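Local coordinates for protein PpBBE-like 1 D396N (Physcomitrella patens subsp. patens, PDB 6EO5) that is an engineered variant of the moss's single berberine bridge enzyme homologue, a VAO-type flavin-dependent cellobiose oxidase, at residues Gly123-Ala128 / Val135-Gly140; Ala148-Gly153 / Gly164-Asn169. All coordinates share one frame; numbering follows the deposited sequence.

Contact 1. Residues Gly123-Ala128 / Val135-Gly140; sequences GPLYLA and VTIPAG. With FAD (flavin-adenine dinucleotide), chain C.
Tyr126 reaches across from helix 122-133 to Thr136, Ile137, Ala139 and Gly140, with the largest share of the buried surface. The setting is the FAD-binding domain of a VAO-type flavoenzyme: the helix gives way to short strand 135-136, whose chain then runs on as a loop to the cofactor. With CG anti to the carbonyl carbon (chi1 -79°), the phenol ring lies along this outgoing loop and meets it mostly with its edge. Thr136 OG1 sits near the ring plane, 3.3 Å from Tyr126 CD1, and the carbonyl oxygen of Ile137 follows further along the same rim, 3.7 Å from Tyr126 CE1. At the far end Tyr126 OH donates to Gly140 O at 2.6 Å; the donor is tilted 24° from the plane of that carbonyl. The methyl of Ala139 approaches the same end obliquely, with its CB 3.9 Å from Tyr126 CZ.

One water molecule ties the base together. It donates to Tyr126 O and to Val135 O while accepting from Thr136 OG1, so both backbone carbonyls are satisfied in a buried place. Beside the ring, Leu125 and Ile137 meet methyl to methyl, CD2 to CD1 at 3.8 Å, their side chains crossing at about a right angle; Ile147 lies against both. Beyond Ile137 an inverse gamma turn centred on Pro138 redirects the chain toward the flavin, where Gly140 CA comes to 3.5 Å from FAD O4.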
ATOM      1  N   GLY A 123       2.054  12.282  -1.248  1.00 61.79           N
ATOM      2  CA  GLY A 123       1.662  13.646  -1.520  1.00 60.44           C
ATOM      3  C   GLY A 123       2.800  14.472  -2.097  1.00 64.79           C
ATOM      4  O   GLY A 123       2.750  14.928  -3.246  1.00 61.85           O
ATOM      5  N   PRO A 124       3.853  14.682  -1.304  1.00 62.58           N
ATOM      6  CA  PRO A 124       5.023  15.403  -1.828  1.00 60.45           C
ATOM      7  C   PRO A 124       5.630  14.770  -3.072  1.00 65.91           C
ATOM      8  O   PRO A 124       6.153  15.494  -3.933  1.00 65.27           O
ATOM      9  CB  PRO A 124       5.999  15.375  -0.646  1.00 58.35           C
ATOM     10  CG  PRO A 124       5.094  15.321   0.550  1.00 60.96           C
ATOM     11  CD  PRO A 124       3.959  14.441   0.145  1.00 60.47           C
ATOM     12  N   LEU A 125       5.585  13.440  -3.200  1.00 63.75           N
ATOM     13  CA  LEU A 125       6.166  12.815  -4.381  1.00 62.33           C
ATOM     14  C   LEU A 125       5.368  13.159  -5.641  1.00 65.02           C
ATOM     15  O   LEU A 125       5.951  13.374  -6.712  1.00 64.62           O
ATOM     16  CB  LEU A 125       6.271  11.304  -4.185  1.00 58.69           C
ATOM     17  CG  LEU A 125       6.869  10.525  -5.359  1.00 59.56           C
ATOM     18  CD1 LEU A 125       8.222  11.082  -5.758  1.00 57.67           C
ATOM     19  CD2 LEU A 125       6.972   9.031  -5.043  1.00 56.77           C
ATOM     20  N   TYR A 126       4.034  13.220  -5.536  1.00 63.18           N
ATOM     21  CA  TYR A 126       3.223  13.592  -6.695  1.00 59.38           C
ATOM     22  C   TYR A 126       3.531  15.015  -7.138  1.00 63.71           C
ATOM     23  O   TYR A 126       3.603  15.302  -8.338  1.00 64.01           O
ATOM     24  CB  TYR A 126       1.732  13.477  -6.374  1.00 56.90           C
ATOM     25  CG  TYR A 126       1.139  12.088  -6.406  1.00 59.38           C
ATOM     26  CD1 TYR A 126       1.202  11.300  -7.551  1.00 57.40           C
ATOM     27  CD2 TYR A 126       0.467  11.581  -5.291  1.00 61.80           C
ATOM     28  CE1 TYR A 126       0.637  10.032  -7.568  1.00 56.78           C
ATOM     29  CE2 TYR A 126      -0.099  10.334  -5.297  1.00 54.84           C
ATOM     30  CZ  TYR A 126      -0.011   9.556  -6.429  1.00 56.83           C
ATOM     31  OH  TYR A 126      -0.584   8.308  -6.411  1.00 52.96           O
ATOM     32  N   LEU A 127       3.679  15.924  -6.170  1.00 65.28           N
ATOM     33  CA  LEU A 127       3.968  17.319  -6.467  1.00 61.94           C
ATOM     34  C   LEU A 127       5.319  17.456  -7.159  1.00 66.81           C
ATOM     35  O   LEU A 127       5.442  18.156  -8.173  1.00 63.74           O
ATOM     36  CB  LEU A 127       3.930  18.127  -5.170  1.00 59.88           C
ATOM     37  CG  LEU A 127       3.793  19.637  -5.315  1.00 63.89           C
ATOM     38  CD1 LEU A 127       2.809  19.969  -6.431  1.00 60.92           C
ATOM     39  CD2 LEU A 127       3.338  20.238  -4.003  1.00 62.41           C
ATOM     40  N   ALA A 128       6.342  16.772  -6.635  1.00 66.35           N
ATOM     41  CA  ALA A 128       7.668  16.841  -7.245  1.00 62.59           C
ATOM     42  C   ALA A 128       7.645  16.329  -8.678  1.00 65.68           C
ATOM     43  O   ALA A 128       8.254  16.932  -9.570  1.00 69.80           O
ATOM     44  CB  ALA A 128       8.676  16.056  -6.412  1.00 60.15           C
ATOM     45  N   VAL A 135       4.738  14.329 -14.988  1.00 63.82           N
ATOM     46  CA  VAL A 135       4.757  12.875 -14.974  1.00 64.39           C
ATOM     47  C   VAL A 135       4.271  12.382 -13.608  1.00 64.42           C
ATOM     48  O   VAL A 135       4.000  13.160 -12.690  1.00 60.77           O
ATOM     49  CB  VAL A 135       6.154  12.306 -15.298  1.00 64.64           C
ATOM     50  CG1 VAL A 135       6.565  12.720 -16.690  1.00 61.69           C
ATOM     51  CG2 VAL A 135       7.173  12.789 -14.282  1.00 62.98           C
ATOM     52  N   THR A 136       4.170  11.064 -13.482  1.00 65.22           N
ATOM     53  CA  THR A 136       3.710  10.467 -12.235  1.00 60.17           C
ATOM     54  C   THR A 136       4.145   9.012 -12.205  1.00 62.59           C
ATOM     55  O   THR A 136       4.559   8.441 -13.217  1.00 63.47           O
ATOM     56  CB  THR A 136       2.183  10.579 -12.089  1.00 59.57           C
ATOM     57  OG1 THR A 136       1.816  10.466 -10.711  1.00 58.72           O
ATOM     58  CG2 THR A 136       1.471   9.505 -12.900  1.00 52.38           C
ATOM     59  N   ILE A 137       4.074   8.428 -11.016  1.00 62.59           N
ATOM     60  CA  ILE A 137       4.028   6.976 -10.894  1.00 60.86           C
ATOM     61  C   ILE A 137       2.599   6.621 -10.496  1.00 62.29           C
ATOM     62  O   ILE A 137       1.896   7.457  -9.905  1.00 58.06           O
ATOM     63  CB  ILE A 137       5.051   6.455  -9.875  1.00 59.68           C
ATOM     64  CG1 ILE A 137       4.755   7.006  -8.487  1.00 54.19           C
ATOM     65  CG2 ILE A 137       6.447   6.798 -10.315  1.00 58.70           C
ATOM     66  CD1 ILE A 137       5.667   6.447  -7.436  1.00 56.80           C
ATOM     67  N   PRO A 138       2.112   5.388 -10.799  1.00 57.62           N
ATOM     68  CA  PRO A 138       0.725   5.024 -10.461  1.00 53.78           C
ATOM     69  C   PRO A 138       0.558   4.601  -8.999  1.00 57.37           C
ATOM     70  O   PRO A 138       0.158   3.473  -8.685  1.00 57.65           O
ATOM     71  CB  PRO A 138       0.442   3.887 -11.454  1.00 53.06           C
ATOM     72  CG  PRO A 138       1.766   3.233 -11.650  1.00 53.55           C
ATOM     73  CD  PRO A 138       2.808   4.320 -11.539  1.00 55.64           C
ATOM     74  N   ALA A 139       0.834   5.528  -8.077  1.00 55.63           N
ATOM     75  CA  ALA A 139       0.746   5.230  -6.651  1.00 59.95           C
ATOM     76  C   ALA A 139      -0.688   5.363  -6.143  1.00 56.99           C
ATOM     77  O   ALA A 139      -1.606   5.728  -6.881  1.00 55.29           O
ATOM     78  CB  ALA A 139       1.685   6.130  -5.850  1.00 56.30           C
ATOM     79  N   GLY A 140      -0.875   5.056  -4.856  1.00 54.97           N
ATOM     80  CA  GLY A 140      -2.174   5.127  -4.213  1.00 55.48           C
ATOM     81  C   GLY A 140      -2.583   6.554  -3.909  1.00 55.27           C
ATOM     82  O   GLY A 140      -1.924   7.516  -4.298  1.00 56.79           O
TER
HETATM   83  PA  FAD C 601       5.499   1.615   6.942  1.00 59.67           P
HETATM   84  O1A FAD C 601       4.682   1.217   8.162  1.00 53.70           O
HETATM   85  O2A FAD C 601       6.553   2.637   7.282  1.00 58.80           O
HETATM   86  O5B FAD C 601       6.150   0.362   6.160  1.00 57.32           O
HETATM   87  C5B FAD C 601       5.442  -0.846   5.978  1.00 58.34           C
HETATM   88  C4B FAD C 601       6.400  -2.030   5.914  1.00 56.92           C
HETATM   89  O4B FAD C 601       7.433  -1.773   4.981  1.00 59.84           O
HETATM   90  C3B FAD C 601       7.077  -2.291   7.248  1.00 58.39           C
HETATM   91  O3B FAD C 601       7.333  -3.675   7.355  1.00 60.19           O
HETATM   92  C2B FAD C 601       8.387  -1.563   7.104  1.00 58.68           C
HETATM   93  O2B FAD C 601       9.377  -2.092   7.950  1.00 61.00           O
HETATM   94  C1B FAD C 601       8.697  -1.758   5.625  1.00 62.56           C
HETATM   95  N9A FAD C 601       9.574  -0.661   5.158  1.00 62.86           N
HETATM   96  C8A FAD C 601       9.346   0.688   5.290  1.00 62.51           C
HETATM   97  N7A FAD C 601      10.389   1.361   4.756  1.00 61.95           N
HETATM   98  C5A FAD C 601      11.283   0.465   4.290  1.00 59.10           C
HETATM   99  C6A FAD C 601      12.511   0.615   3.672  1.00 61.67           C
HETATM  100  N6A FAD C 601      12.988   1.833   3.443  1.00 63.21           N
HETATM  101  N1A FAD C 601      13.225  -0.501   3.293  1.00 62.62           N
HETATM  102  C2A FAD C 601      12.720  -1.755   3.547  1.00 59.17           C
HETATM  103  N3A FAD C 601      11.499  -1.904   4.170  1.00 61.34           N
HETATM  104  C4A FAD C 601      10.792  -0.808   4.539  1.00 61.90           C
HETATM  105  N1  FAD C 601      -2.352   0.742  -0.305  1.00 57.61           N
HETATM  106  C2  FAD C 601      -2.521   0.786  -1.693  1.00 62.28           C
HETATM  107  O2  FAD C 601      -2.014  -0.060  -2.460  1.00 55.17           O
HETATM  108  N3  FAD C 601      -3.265   1.816  -2.243  1.00 63.86           N
HETATM  109  C4  FAD C 601      -3.839   2.778  -1.438  1.00 61.41           C
HETATM  110  O4  FAD C 601      -4.482   3.686  -1.953  1.00 65.96           O
HETATM  111  C4X FAD C 601      -3.675   2.732  -0.061  1.00 62.15           C
HETATM  112  N5  FAD C 601      -4.212   3.723   0.732  1.00 61.75           N
HETATM  113  C5X FAD C 601      -3.790   3.861   2.040  1.00 60.76           C
HETATM  114  C6  FAD C 601      -4.232   4.948   2.788  1.00 59.00           C
HETATM  115  C7  FAD C 601      -3.746   5.212   4.078  1.00 60.59           C
HETATM  116  C7M FAD C 601      -4.239   6.414   4.852  1.00 55.46           C
HETATM  117  C8  FAD C 601      -2.868   4.275   4.662  1.00 55.80           C
HETATM  118  C8M FAD C 601      -2.392   4.429   6.094  1.00 54.87           C
HETATM  119  C9  FAD C 601      -2.504   3.133   3.923  1.00 58.48           C
HETATM  120  C9A FAD C 601      -2.936   2.916   2.602  1.00 60.98           C
HETATM  121  N10 FAD C 601      -2.622   1.770   1.860  1.00 59.23           N
HETATM  122  C10 FAD C 601      -2.891   1.731   0.505  1.00 58.15           C
HETATM  123  C1' FAD C 601      -1.746   0.694   2.410  1.00 56.75           C
HETATM  124  C2' FAD C 601      -0.290   1.040   2.115  1.00 58.43           C
HETATM  125  O2' FAD C 601       0.083   0.755   0.786  1.00 56.72           O
HETATM  126  C3' FAD C 601       0.592   0.246   3.051  1.00 54.81           C
HETATM  127  O3' FAD C 601       0.206   0.613   4.354  1.00 55.42           O
HETATM  128  C4' FAD C 601       2.061   0.555   2.778  1.00 56.12           C
HETATM  129  O4' FAD C 601       2.827  -0.597   3.075  1.00 52.97           O
HETATM  130  C5' FAD C 601       2.520   1.765   3.589  1.00 53.17           C
HETATM  131  O5' FAD C 601       3.904   2.023   3.474  1.00 53.90           O
HETATM  132  P   FAD C 601       4.596   2.998   4.563  1.00 57.10           P
HETATM  133  O1P FAD C 601       6.033   3.249   4.170  1.00 60.40           O
HETATM  134  O2P FAD C 601       3.832   4.274   4.800  1.00 59.87           O
HETATM  135  O3P FAD C 601       4.384   2.186   5.935  1.00 62.08           O
HETATM  136  O   HOH W   1       2.645  13.415 -10.360  1.00 58.95           O

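Contact 2. Residues Ala148-Gly153 / Gly164-Asn169; sequences AGHALG and GLVTDN. With FAD (flavin-adenine dinucleotide), chain C.
Ala151 of helix 147-153 and Thr167 of the loop after helix 160-163 bring their backbones to 4.9 Å, CA to CA, where residues 166-168 have helical backbone angles without the regular hydrogen bonds of a helix. Thr167 OG1 donates to Ala151 O at 2.8 Å, almost straight on to the carbonyl (C=O...donor angle 172°), so the hydroxyl takes up a backbone acceptor of the helix. Val166 divides its two methyls: CG1 rests on Ala151 CB, while CG2 approaches the His150 ring obliquely, 3.6 Å from His150 CD2. On its other flank the helix is part of the FAD-binding domain's cofactor pocket. Gly149 N donates to the phosphate oxygen FAD O1P at 3.2 Å. His150 CG stands anti to the backbone N (chi1 -168°), which carries the imidazole to the ribityl chain; there ND1 and FAD O2' share a nearly linear hydrogen bond of 2.9 Å. Ala148 CB and Leu152 CD1 both lie against the adenine. In the loop itself, Leu165 N donates to Asp168 OD2 on the anti side of the carboxylate, and Asn169 ND2 returns to Leu165 O at 2.9 Å.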
ATOM      1  N   ALA A 148       7.960   3.818   0.324  1.00 57.57           N
ATOM      2  CA  ALA A 148       8.782   2.636   0.556  1.00 57.97           C
ATOM      3  C   ALA A 148       7.946   1.385   0.798  1.00 59.34           C
ATOM      4  O   ALA A 148       7.978   0.453  -0.013  1.00 57.47           O
ATOM      5  CB  ALA A 148       9.717   2.882   1.740  1.00 62.98           C
ATOM      6  N   GLY A 149       7.217   1.338   1.919  1.00 57.58           N
ATOM      7  CA  GLY A 149       6.324   0.216   2.154  1.00 54.19           C
ATOM      8  C   GLY A 149       5.350   0.019   1.012  1.00 56.44           C
ATOM      9  O   GLY A 149       5.205  -1.085   0.484  1.00 56.85           O
ATOM     10  N   HIS A 150       4.695   1.107   0.599  1.00 56.28           N
ATOM     11  CA  HIS A 150       3.781   1.094  -0.537  1.00 55.63           C
ATOM     12  C   HIS A 150       4.377   0.353  -1.732  1.00 57.97           C
ATOM     13  O   HIS A 150       3.807  -0.633  -2.214  1.00 57.88           O
ATOM     14  CB  HIS A 150       3.443   2.538  -0.906  1.00 57.99           C
ATOM     15  CG  HIS A 150       2.295   2.683  -1.857  1.00 59.89           C
ATOM     16  ND1 HIS A 150       1.012   2.279  -1.549  1.00 55.40           N
ATOM     17  CD2 HIS A 150       2.232   3.223  -3.100  1.00 58.69           C
ATOM     18  CE1 HIS A 150       0.213   2.551  -2.564  1.00 58.14           C
ATOM     19  NE2 HIS A 150       0.928   3.127  -3.519  1.00 59.71           N
ATOM     20  N   ALA A 151       5.554   0.801  -2.197  1.00 56.33           N
ATOM     21  CA  ALA A 151       6.162   0.243  -3.409  1.00 57.83           C
ATOM     22  C   ALA A 151       6.668  -1.182  -3.195  1.00 57.99           C
ATOM     23  O   ALA A 151       6.578  -2.024  -4.102  1.00 52.99           O
ATOM     24  CB  ALA A 151       7.309   1.138  -3.889  1.00 58.00           C
ATOM     25  N   LEU A 152       7.216  -1.468  -2.010  1.00 59.30           N
ATOM     26  CA  LEU A 152       7.760  -2.794  -1.751  1.00 60.53           C
ATOM     27  C   LEU A 152       6.668  -3.854  -1.598  1.00 60.81           C
ATOM     28  O   LEU A 152       6.976  -5.052  -1.640  1.00 62.62           O
ATOM     29  CB  LEU A 152       8.655  -2.756  -0.508  1.00 60.41           C
ATOM     30  CG  LEU A 152       9.945  -1.923  -0.626  1.00 58.60           C
ATOM     31  CD1 LEU A 152      10.625  -1.793   0.719  1.00 54.99           C
ATOM     32  CD2 LEU A 152      10.914  -2.477  -1.673  1.00 55.24           C
ATOM     33  N   GLY A 153       5.405  -3.451  -1.445  1.00 57.56           N
ATOM     34  CA  GLY A 153       4.334  -4.419  -1.297  1.00 57.40           C
ATOM     35  C   GLY A 153       3.368  -4.485  -2.464  1.00 55.88           C
ATOM     36  O   GLY A 153       2.431  -5.289  -2.456  1.00 58.13           O
ATOM     37  N   GLY A 164       0.284   0.200 -14.390  1.00 55.91           N
ATOM     38  CA  GLY A 164       0.755  -0.874 -13.533  1.00 51.48           C
ATOM     39  C   GLY A 164       0.713  -0.495 -12.063  1.00 56.15           C
ATOM     40  O   GLY A 164       0.236   0.573 -11.669  1.00 59.55           O
ATOM     41  N   LEU A 165       1.210  -1.412 -11.232  1.00 55.54           N
ATOM     42  CA  LEU A 165       1.396  -1.128  -9.815  1.00 55.47           C
ATOM     43  C   LEU A 165       2.693  -0.354  -9.609  1.00 54.60           C
ATOM     44  O   LEU A 165       3.588  -0.369 -10.454  1.00 54.95           O
ATOM     45  CB  LEU A 165       1.439  -2.423  -8.992  1.00 53.51           C
ATOM     46  CG  LEU A 165       0.295  -3.431  -9.148  1.00 52.66           C
ATOM     47  CD1 LEU A 165       0.693  -4.773  -8.557  1.00 51.92           C
ATOM     48  CD2 LEU A 165      -1.004  -2.927  -8.520  1.00 47.08           C
ATOM     49  N   VAL A 166       2.794   0.323  -8.461  1.00 55.42           N
ATOM     50  CA  VAL A 166       4.052   0.976  -8.105  1.00 53.51           C
ATOM     51  C   VAL A 166       5.196  -0.019  -8.194  1.00 58.14           C
ATOM     52  O   VAL A 166       6.248   0.264  -8.785  1.00 59.58           O
ATOM     53  CB  VAL A 166       3.965   1.594  -6.701  1.00 55.45           C
ATOM     54  CG1 VAL A 166       5.241   2.321  -6.371  1.00 52.63           C
ATOM     55  CG2 VAL A 166       2.798   2.529  -6.626  1.00 58.40           C
ATOM     56  N   THR A 167       4.996  -1.214  -7.629  1.00 56.86           N
ATOM     57  CA  THR A 167       6.058  -2.211  -7.623  1.00 59.07           C
ATOM     58  C   THR A 167       6.448  -2.593  -9.046  1.00 57.34           C
ATOM     59  O   THR A 167       7.624  -2.845  -9.318  1.00 61.23           O
ATOM     60  CB  THR A 167       5.631  -3.437  -6.777  1.00 59.69           C
ATOM     61  OG1 THR A 167       6.771  -3.988  -6.102  1.00 52.64           O
ATOM     62  CG2 THR A 167       4.958  -4.535  -7.612  1.00 53.61           C
ATOM     63  N   ASP A 168       5.498  -2.563  -9.980  1.00 56.90           N
ATOM     64  CA  ASP A 168       5.787  -2.865 -11.375  1.00 53.61           C
ATOM     65  C   ASP A 168       6.679  -1.823 -12.033  1.00 59.29           C
ATOM     66  O   ASP A 168       7.162  -2.055 -13.150  1.00 60.94           O
ATOM     67  CB  ASP A 168       4.484  -2.961 -12.173  1.00 59.44           C
ATOM     68  CG  ASP A 168       3.722  -4.247 -11.921  1.00 59.15           C
ATOM     69  OD1 ASP A 168       4.375  -5.289 -11.698  1.00 62.04           O
ATOM     70  OD2 ASP A 168       2.468  -4.210 -11.972  1.00 57.18           O
ATOM     71  N   ASN A 169       6.873  -0.667 -11.400  1.00 57.47           N
ATOM     72  CA  ASN A 169       7.637   0.425 -11.983  1.00 58.80           C
ATOM     73  C   ASN A 169       8.951   0.657 -11.253  1.00 62.07           C
ATOM     74  O   ASN A 169       9.664   1.620 -11.560  1.00 60.74           O
ATOM     75  CB  ASN A 169       6.800   1.704 -11.999  1.00 57.47           C
ATOM     76  CG  ASN A 169       5.713   1.668 -13.047  1.00 58.34           C
ATOM     77  OD1 ASN A 169       5.967   1.948 -14.210  1.00 61.72           O
ATOM     78  ND2 ASN A 169       4.492   1.314 -12.641  1.00 58.08           N
TER
HETATM   79  PA  FAD C 601       5.499   1.615   6.942  1.00 59.67           P
HETATM   80  O1A FAD C 601       4.682   1.217   8.162  1.00 53.70           O
HETATM   81  O2A FAD C 601       6.553   2.637   7.282  1.00 58.80           O
HETATM   82  O5B FAD C 601       6.150   0.362   6.160  1.00 57.32           O
HETATM   83  C5B FAD C 601       5.442  -0.846   5.978  1.00 58.34           C
HETATM   84  C4B FAD C 601       6.400  -2.030   5.914  1.00 56.92           C
HETATM   85  O4B FAD C 601       7.433  -1.773   4.981  1.00 59.84           O
HETATM   86  C3B FAD C 601       7.077  -2.291   7.248  1.00 58.39           C
HETATM   87  O3B FAD C 601       7.333  -3.675   7.355  1.00 60.19           O
HETATM   88  C2B FAD C 601       8.387  -1.563   7.104  1.00 58.68           C
HETATM   89  O2B FAD C 601       9.377  -2.092   7.950  1.00 61.00           O
HETATM   90  C1B FAD C 601       8.697  -1.758   5.625  1.00 62.56           C
HETATM   91  N9A FAD C 601       9.574  -0.661   5.158  1.00 62.86           N
HETATM   92  C8A FAD C 601       9.346   0.688   5.290  1.00 62.51           C
HETATM   93  N7A FAD C 601      10.389   1.361   4.756  1.00 61.95           N
HETATM   94  C5A FAD C 601      11.283   0.465   4.290  1.00 59.10           C
HETATM   95  C6A FAD C 601      12.511   0.615   3.672  1.00 61.67           C
HETATM   96  N6A FAD C 601      12.988   1.833   3.443  1.00 63.21           N
HETATM   97  N1A FAD C 601      13.225  -0.501   3.293  1.00 62.62           N
HETATM   98  C2A FAD C 601      12.720  -1.755   3.547  1.00 59.17           C
HETATM   99  N3A FAD C 601      11.499  -1.904   4.170  1.00 61.34           N
HETATM  100  C4A FAD C 601      10.792  -0.808   4.539  1.00 61.90           C
HETATM  101  N1  FAD C 601      -2.352   0.742  -0.305  1.00 57.61           N
HETATM  102  C2  FAD C 601      -2.521   0.786  -1.693  1.00 62.28           C
HETATM  103  O2  FAD C 601      -2.014  -0.060  -2.460  1.00 55.17           O
HETATM  104  N3  FAD C 601      -3.265   1.816  -2.243  1.00 63.86           N
HETATM  105  C4  FAD C 601      -3.839   2.778  -1.438  1.00 61.41           C
HETATM  106  O4  FAD C 601      -4.482   3.686  -1.953  1.00 65.96           O
HETATM  107  C4X FAD C 601      -3.675   2.732  -0.061  1.00 62.15           C
HETATM  108  N5  FAD C 601      -4.212   3.723   0.732  1.00 61.75           N
HETATM  109  C5X FAD C 601      -3.790   3.861   2.040  1.00 60.76           C
HETATM  110  C6  FAD C 601      -4.232   4.948   2.788  1.00 59.00           C
HETATM  111  C7  FAD C 601      -3.746   5.212   4.078  1.00 60.59           C
HETATM  112  C7M FAD C 601      -4.239   6.414   4.852  1.00 55.46           C
HETATM  113  C8  FAD C 601      -2.868   4.275   4.662  1.00 55.80           C
HETATM  114  C8M FAD C 601      -2.392   4.429   6.094  1.00 54.87           C
HETATM  115  C9  FAD C 601      -2.504   3.133   3.923  1.00 58.48           C
HETATM  116  C9A FAD C 601      -2.936   2.916   2.602  1.00 60.98           C
HETATM  117  N10 FAD C 601      -2.622   1.770   1.860  1.00 59.23           N
HETATM  118  C10 FAD C 601      -2.891   1.731   0.505  1.00 58.15           C
HETATM  119  C1' FAD C 601      -1.746   0.694   2.410  1.00 56.75           C
HETATM  120  C2' FAD C 601      -0.290   1.040   2.115  1.00 58.43           C
HETATM  121  O2' FAD C 601       0.083   0.755   0.786  1.00 56.72           O
HETATM  122  C3' FAD C 601       0.592   0.246   3.051  1.00 54.81           C
HETATM  123  O3' FAD C 601       0.206   0.613   4.354  1.00 55.42           O
HETATM  124  C4' FAD C 601       2.061   0.555   2.778  1.00 56.12           C
HETATM  125  O4' FAD C 601       2.827  -0.597   3.075  1.00 52.97           O
HETATM  126  C5' FAD C 601       2.520   1.765   3.589  1.00 53.17           C
HETATM  127  O5' FAD C 601       3.904   2.023   3.474  1.00 53.90           O
HETATM  128  P   FAD C 601       4.596   2.998   4.563  1.00 57.10           P
HETATM  129  O1P FAD C 601       6.033   3.249   4.170  1.00 60.40           O
HETATM  130  O2P FAD C 601       3.832   4.274   4.800  1.00 59.87           O
HETATM  131  O3P FAD C 601       4.384   2.186   5.935  1.00 62.08           O

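In the fold
Contact 1 closes before contact 2 opens, and helix 147-153 is the next regular element after strand 135-136. Their centres lie about 12 Å apart within the FAD-binding domain, and both touch the cofactor. The two join directly: Gly140 N is hydrogen-bonded to His150 NE2, and Val166 CG2 packs against Ala139 CA. His150 therefore spans the loop end of contact 1 and the ribityl chain. Strand 207-217 backs both, pairing with strand 135-136 and placing Phe213 against Ala151 and Val166. Together they line successive parts of one cofactor site.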